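Local coordinates for Alpha/beta hydrolase fold protein (Sphaerobacter thermophilus, PDB 3R0V), which probably acts as a hydrolase of the alpha/beta hydrolase fold, its substrate unspecified, and can hold D-malate in a pocket, at residues 58-69 against 181-191. Numbering follows the deposited sequence.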
ATOM      1  N   ARG A  58     -10.847  -1.148   4.430  1.00 10.57           N
ATOM      2  CA  ARG A  58     -11.915  -0.821   5.367  1.00 10.89           C
ATOM      3  C   ARG A  58     -11.891   0.642   5.802  1.00 11.53           C
ATOM      4  O   ARG A  58     -10.823   1.245   5.982  1.00 11.13           O
ATOM      5  CB  ARG A  58     -11.951  -1.768   6.573  1.00 10.61           C
ATOM      6  CG  ARG A  58     -10.731  -1.758   7.466  1.00 12.23           C
ATOM      7  CD  ARG A  58     -11.006  -2.566   8.731  1.00 12.35           C
ATOM      8  NE  ARG A  58     -11.449  -3.910   8.369  1.00 12.01           N
ATOM      9  CZ  ARG A  58     -12.283  -4.662   9.078  1.00 13.04           C
ATOM     10  NH1 ARG A  58     -12.610  -5.867   8.633  1.00 13.10           N
ATOM     11  NH2 ARG A  58     -12.777  -4.227  10.235  1.00 14.04           N
ATOM     12  N   GLY A  59     -13.085   1.210   5.935  1.00 10.03           N
ATOM     13  CA  GLY A  59     -13.242   2.597   6.338  1.00 11.55           C
ATOM     14  C   GLY A  59     -13.084   3.582   5.199  1.00 10.89           C
ATOM     15  O   GLY A  59     -13.130   4.790   5.442  1.00 12.08           O
ATOM     16  N   ARG A  60     -12.915   3.085   3.971  1.00 11.01           N
ATOM     17  CA  ARG A  60     -12.697   3.942   2.798  1.00 13.06           C
ATOM     18  C   ARG A  60     -13.658   3.620   1.668  1.00 11.20           C
ATOM     19  O   ARG A  60     -14.159   2.510   1.558  1.00 11.43           O
ATOM     20  CB  ARG A  60     -11.280   3.745   2.259  1.00 13.20           C
ATOM     21  CG  ARG A  60     -10.237   3.708   3.333  1.00 14.52           C
ATOM     22  CD  ARG A  60      -8.904   3.370   2.743  1.00 15.08           C
ATOM     23  NE  ARG A  60      -7.992   2.960   3.795  1.00 14.99           N
ATOM     24  CZ  ARG A  60      -6.682   3.141   3.744  1.00 13.08           C
ATOM     25  NH1 ARG A  60      -6.128   3.723   2.680  1.00 13.05           N
ATOM     26  NH2 ARG A  60      -5.936   2.730   4.754  1.00 14.32           N
ATOM     27  N   GLY A  61     -13.872   4.593   0.791  1.00 11.63           N
ATOM     28  CA  GLY A  61     -14.641   4.369  -0.421  1.00 12.24           C
ATOM     29  C   GLY A  61     -15.991   3.768  -0.098  1.00 11.80           C
ATOM     30  O   GLY A  61     -16.742   4.327   0.709  1.00 12.08           O
ATOM     31  N   ASP A  62     -16.319   2.631  -0.705  1.00 12.61           N
ATOM     32  CA  ASP A  62     -17.631   2.024  -0.485  1.00 10.18           C
ATOM     33  C   ASP A  62     -17.585   0.880   0.513  1.00 11.10           C
ATOM     34  O   ASP A  62     -18.568   0.163   0.686  1.00 12.99           O
ATOM     35  CB  ASP A  62     -18.246   1.558  -1.807  1.00 15.50           C
ATOM     36  CG  ASP A  62     -18.581   2.711  -2.731  1.00 19.41           C
ATOM     37  OD1 ASP A  62     -19.006   3.783  -2.233  1.00 19.33           O
ATOM     38  OD2 ASP A  62     -18.414   2.555  -3.959  1.00 20.71           O
ATOM     39  N   SER A  63     -16.446   0.711   1.176  1.00 10.96           N
ATOM     40  CA  SER A  63     -16.347  -0.313   2.216  1.00 10.37           C
ATOM     41  C   SER A  63     -16.860   0.177   3.563  1.00 10.29           C
ATOM     42  O   SER A  63     -16.822   1.374   3.868  1.00 12.40           O
ATOM     43  CB  SER A  63     -14.917  -0.782   2.386  1.00 11.38           C
ATOM     44  OG  SER A  63     -14.503  -1.486   1.226  1.00 10.48           O
ATOM     45  N   GLY A  64     -17.330  -0.762   4.374  1.00 11.10           N
ATOM     46  CA  GLY A  64     -17.733  -0.467   5.736  1.00 12.07           C
ATOM     47  C   GLY A  64     -16.536  -0.511   6.669  1.00 12.78           C
ATOM     48  O   GLY A  64     -15.379  -0.566   6.227  1.00 12.48           O
ATOM     49  N   ASP A  65     -16.813  -0.507   7.968  1.00 11.98           N
ATOM     50  CA  ASP A  65     -15.757  -0.625   8.963  1.00 11.56           C
ATOM     51  C   ASP A  65     -16.387  -1.199  10.225  1.00 13.98           C
ATOM     52  O   ASP A  65     -17.535  -0.879  10.554  1.00 15.29           O
ATOM     53  CB  ASP A  65     -15.129   0.751   9.236  1.00 14.69           C
ATOM     54  CG  ASP A  65     -13.731   0.663   9.826  1.00 18.45           C
ATOM     55  OD1 ASP A  65     -13.288  -0.441  10.223  1.00 17.32           O
ATOM     56  OD2 ASP A  65     -13.063   1.723   9.908  1.00 18.34           O
ATOM     57  N   THR A  66     -15.647  -2.058  10.915  1.00 12.53           N
ATOM     58  CA  THR A  66     -16.134  -2.643  12.156  1.00 14.93           C
ATOM     59  C   THR A  66     -15.063  -2.488  13.243  1.00 12.96           C
ATOM     60  O   THR A  66     -14.055  -3.178  13.237  1.00 14.86           O
ATOM     61  CB  THR A  66     -16.512  -4.131  11.961  1.00 16.99           C
ATOM     62  OG1 THR A  66     -17.481  -4.252  10.906  1.00 15.34           O
ATOM     63  CG2 THR A  66     -17.091  -4.712  13.244  1.00 18.65           C
ATOM     64  N   PRO A  67     -15.273  -1.565  14.191  1.00 14.30           N
ATOM     65  CA  PRO A  67     -14.284  -1.431  15.270  1.00 12.53           C
ATOM     66  C   PRO A  67     -14.321  -2.656  16.204  1.00 10.85           C
ATOM     67  O   PRO A  67     -15.325  -3.360  16.247  1.00 13.97           O
ATOM     68  CB  PRO A  67     -14.738  -0.160  16.017  1.00 15.64           C
ATOM     69  CG  PRO A  67     -15.719   0.515  15.103  1.00 22.58           C
ATOM     70  CD  PRO A  67     -16.356  -0.575  14.295  1.00 16.32           C
ATOM     71  N   PRO A  68     -13.226  -2.893  16.936  1.00 13.26           N
ATOM     72  CA  PRO A  68     -12.019  -2.064  16.942  1.00 12.55           C
ATOM     73  C   PRO A  68     -11.069  -2.419  15.802  1.00 14.49           C
ATOM     74  O   PRO A  68     -11.039  -3.566  15.332  1.00 15.03           O
ATOM     75  CB  PRO A  68     -11.366  -2.431  18.270  1.00 13.48           C
ATOM     76  CG  PRO A  68     -11.766  -3.871  18.474  1.00 12.01           C
ATOM     77  CD  PRO A  68     -13.153  -3.994  17.920  1.00 13.07           C
ATOM     78  N   TYR A  69     -10.288  -1.440  15.361  1.00 13.72           N
ATOM     79  CA  TYR A  69      -9.312  -1.709  14.329  1.00 13.37           C
ATOM     80  C   TYR A  69      -8.279  -2.714  14.831  1.00 13.47           C
ATOM     81  O   TYR A  69      -7.877  -2.681  15.994  1.00 14.94           O
ATOM     82  CB  TYR A  69      -8.602  -0.425  13.879  1.00 14.44           C
ATOM     83  CG  TYR A  69      -7.598  -0.753  12.800  1.00 14.14           C
ATOM     84  CD1 TYR A  69      -7.998  -0.900  11.479  1.00 13.10           C
ATOM     85  CD2 TYR A  69      -6.272  -0.974  13.118  1.00 12.94           C
ATOM     86  CE1 TYR A  69      -7.090  -1.250  10.501  1.00 12.90           C
ATOM     87  CE2 TYR A  69      -5.356  -1.327  12.162  1.00 13.19           C
ATOM     88  CZ  TYR A  69      -5.769  -1.453  10.856  1.00 11.98           C
ATOM     89  OH  TYR A  69      -4.843  -1.816   9.919  1.00 13.59           O
ATOM     90  N   VAL A 181     -10.670  10.391   3.699  1.00 12.11           N
ATOM     91  CA  VAL A 181     -10.278   9.142   4.349  1.00 13.09           C
ATOM     92  C   VAL A 181      -9.146   9.332   5.359  1.00 11.67           C
ATOM     93  O   VAL A 181      -8.515   8.362   5.772  1.00 12.95           O
ATOM     94  CB  VAL A 181      -9.913   8.029   3.329  1.00 12.09           C
ATOM     95  CG1 VAL A 181     -11.142   7.648   2.503  1.00 15.30           C
ATOM     96  CG2 VAL A 181      -8.784   8.465   2.429  1.00 15.32           C
ATOM     97  N   ALA A 182      -8.926  10.569   5.802  1.00 11.66           N
ATOM     98  CA  ALA A 182      -7.862  10.835   6.770  1.00 12.15           C
ATOM     99  C   ALA A 182      -8.034  10.076   8.087  1.00 10.91           C
ATOM    100  O   ALA A 182      -7.051   9.794   8.782  1.00 11.15           O
ATOM    101  CB  ALA A 182      -7.734  12.332   7.017  1.00 12.42           C
ATOM    102  N   HIS A 183      -9.273   9.741   8.447  1.00 10.48           N
ATOM    103  CA  HIS A 183      -9.499   8.992   9.685  1.00 10.64           C
ATOM    104  C   HIS A 183      -8.824   7.604   9.653  1.00 12.96           C
ATOM    105  O   HIS A 183      -8.696   6.960  10.694  1.00 12.98           O
ATOM    106  CB  HIS A 183     -11.000   8.820   9.947  1.00 12.53           C
ATOM    107  CG  HIS A 183     -11.712   8.127   8.838  1.00 14.24           C
ATOM    108  ND1 HIS A 183     -12.032   8.761   7.657  1.00 15.76           N
ATOM    109  CD2 HIS A 183     -12.157   6.853   8.717  1.00 13.65           C
ATOM    110  CE1 HIS A 183     -12.639   7.904   6.852  1.00 14.67           C
ATOM    111  NE2 HIS A 183     -12.721   6.738   7.471  1.00 14.13           N
ATOM    112  N   THR A 184      -8.420   7.129   8.464  1.00  9.49           N
ATOM    113  CA  THR A 184      -7.723   5.834   8.370  1.00 11.04           C
ATOM    114  C   THR A 184      -6.198   5.926   8.507  1.00 11.40           C
ATOM    115  O   THR A 184      -5.510   4.911   8.489  1.00 11.37           O
ATOM    116  CB  THR A 184      -8.068   5.064   7.067  1.00 11.24           C
ATOM    117  OG1 THR A 184      -7.585   5.769   5.919  1.00 10.75           O
ATOM    118  CG2 THR A 184      -9.578   4.850   6.940  1.00 11.61           C
ATOM    119  N   LEU A 185      -5.662   7.135   8.641  1.00 10.68           N
ATOM    120  CA  LEU A 185      -4.220   7.262   8.804  1.00  9.92           C
ATOM    121  C   LEU A 185      -3.667   6.459   9.994  1.00 11.40           C
ATOM    122  O   LEU A 185      -2.585   5.879   9.888  1.00 11.75           O
ATOM    123  CB  LEU A 185      -3.795   8.734   8.881  1.00 10.97           C
ATOM    124  CG  LEU A 185      -3.826   9.490   7.549  1.00 10.51           C
ATOM    125  CD1 LEU A 185      -3.784  11.008   7.763  1.00 11.54           C
ATOM    126  CD2 LEU A 185      -2.713   9.034   6.607  1.00 13.92           C
ATOM    127  N   PRO A 186      -4.399   6.413  11.126  1.00 10.89           N
ATOM    128  CA  PRO A 186      -3.907   5.564  12.217  1.00 11.78           C
ATOM    129  C   PRO A 186      -3.867   4.083  11.839  1.00  9.97           C
ATOM    130  O   PRO A 186      -3.091   3.335  12.419  1.00 12.95           O
ATOM    131  CB  PRO A 186      -4.913   5.813  13.344  1.00 12.52           C
ATOM    132  CG  PRO A 186      -5.450   7.191  13.061  1.00 13.12           C
ATOM    133  CD  PRO A 186      -5.559   7.213  11.547  1.00 11.15           C
ATOM    134  N   TYR A 187      -4.699   3.660  10.894  1.00 10.77           N
ATOM    135  CA  TYR A 187      -4.689   2.265  10.456  1.00 12.29           C
ATOM    136  C   TYR A 187      -3.374   1.952   9.756  1.00 12.53           C
ATOM    137  O   TYR A 187      -2.751   0.918  10.013  1.00 11.79           O
ATOM    138  CB  TYR A 187      -5.830   1.991   9.485  1.00 11.75           C
ATOM    139  CG  TYR A 187      -7.224   2.165  10.039  1.00 10.35           C
ATOM    140  CD1 TYR A 187      -7.443   2.480  11.369  1.00 13.12           C
ATOM    141  CD2 TYR A 187      -8.328   1.958   9.219  1.00 14.27           C
ATOM    142  CE1 TYR A 187      -8.737   2.616  11.866  1.00 17.87           C
ATOM    143  CE2 TYR A 187      -9.609   2.081   9.699  1.00 15.17           C
ATOM    144  CZ  TYR A 187      -9.810   2.414  11.023  1.00 14.69           C
ATOM    145  OH  TYR A 187     -11.099   2.535  11.505  1.00 20.49           O
ATOM    146  N   ASP A 188      -2.945   2.844   8.868  1.00 11.09           N
ATOM    147  CA  ASP A 188      -1.678   2.633   8.184  1.00 11.48           C
ATOM    148  C   ASP A 188      -0.498   2.717   9.146  1.00 11.74           C
ATOM    149  O   ASP A 188       0.486   1.992   8.989  1.00 13.27           O
ATOM    150  CB  ASP A 188      -1.559   3.567   6.989  1.00 12.13           C
ATOM    151  CG  ASP A 188      -2.428   3.092   5.833  1.00 13.32           C
ATOM    152  OD1 ASP A 188      -3.473   3.699   5.550  1.00 17.66           O
ATOM    153  OD2 ASP A 188      -2.078   2.045   5.242  1.00 15.24           O
ATOM    154  N   HIS A 189      -0.596   3.574  10.160  1.00 11.30           N
ATOM    155  CA  HIS A 189       0.451   3.599  11.170  1.00 11.21           C
ATOM    156  C   HIS A 189       0.549   2.234  11.869  1.00 12.13           C
ATOM    157  O   HIS A 189       1.645   1.701  12.072  1.00 12.31           O
ATOM    158  CB  HIS A 189       0.189   4.719  12.177  1.00 12.36           C
ATOM    159  CG  HIS A 189       1.278   4.873  13.198  1.00 14.15           C
ATOM    160  ND1 HIS A 189       1.109   5.589  14.363  1.00 23.86           N
ATOM    161  CD2 HIS A 189       2.540   4.386  13.235  1.00 19.55           C
ATOM    162  CE1 HIS A 189       2.227   5.549  15.068  1.00 20.92           C
ATOM    163  NE2 HIS A 189       3.111   4.823  14.408  1.00 18.55           N
ATOM    164  N   ALA A 190      -0.598   1.644  12.197  1.00 11.04           N
ATOM    165  CA  ALA A 190      -0.602   0.325  12.825  1.00 11.92           C
ATOM    166  C   ALA A 190      -0.012  -0.771  11.925  1.00 10.71           C
ATOM    167  O   ALA A 190       0.738  -1.631  12.393  1.00 12.30           O
ATOM    168  CB  ALA A 190      -2.023  -0.044  13.271  1.00 12.17           C
ATOM    169  N   VAL A 191      -0.359  -0.743  10.641  1.00 10.01           N
ATOM    170  CA  VAL A 191       0.190  -1.698   9.684  1.00 11.61           C
ATOM    171  C   VAL A 191       1.722  -1.623   9.683  1.00 12.13           C
ATOM    172  O   VAL A 191       2.411  -2.648   9.710  1.00 11.43           O
ATOM    173  CB  VAL A 191      -0.339  -1.414   8.268  1.00 10.85           C
ATOM    174  CG1 VAL A 191       0.480  -2.180   7.214  1.00 12.52           C
ATOM    175  CG2 VAL A 191      -1.824  -1.747   8.186  1.00 11.49           C
TER
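Tyr187 of helix 185-192 lies with one ring face against Tyr69, at the end of a loop segment between strand 51-52 and helix 71-84. CB makes a CH-pi contact over the Tyr69 ring, 4.0 Å from its centroid and 27° off the normal. CG, anti to the carbonyl carbon (chi1 -63°), carries the ring into an offset stack, centroids 4.1 Å apart and planes 12° from parallel. Within it CD1 and CD2 meet Tyr69 CD1, and CE1 lies 3.6 Å from Tyr69 CB; Thr184 CA backs the other face. CE2 and CZ are each 3.5 Å from Asp65 OD2, with Arg58 O also at the ring edge. Tyr187 OH donates to the syn side of Asp65 OD2 over 2.7 Å, carboxylate and ring nearly perpendicular. With an alanine here, Asp65 OD2 would probably lose this donor and Tyr69 its stacking partner.

Deeper in, the extended Arg60 chain passes Val181 CG1, takes Thr184 OG1 over one guanidinium face, and its NH2 reaches Asp188 OD1 at 2.8 Å in a salt bridge. His183 NE2 donates a 2.8 Å hydrogen bond to an in-plane lone pair of Gly59 O.

Asp188 OD2 makes a hydrogen bond with Ser96 OG and a salt bridge with Arg57 NH1. Because Ser96 binds malate, one carboxylate links loop, helix and ligand pocket.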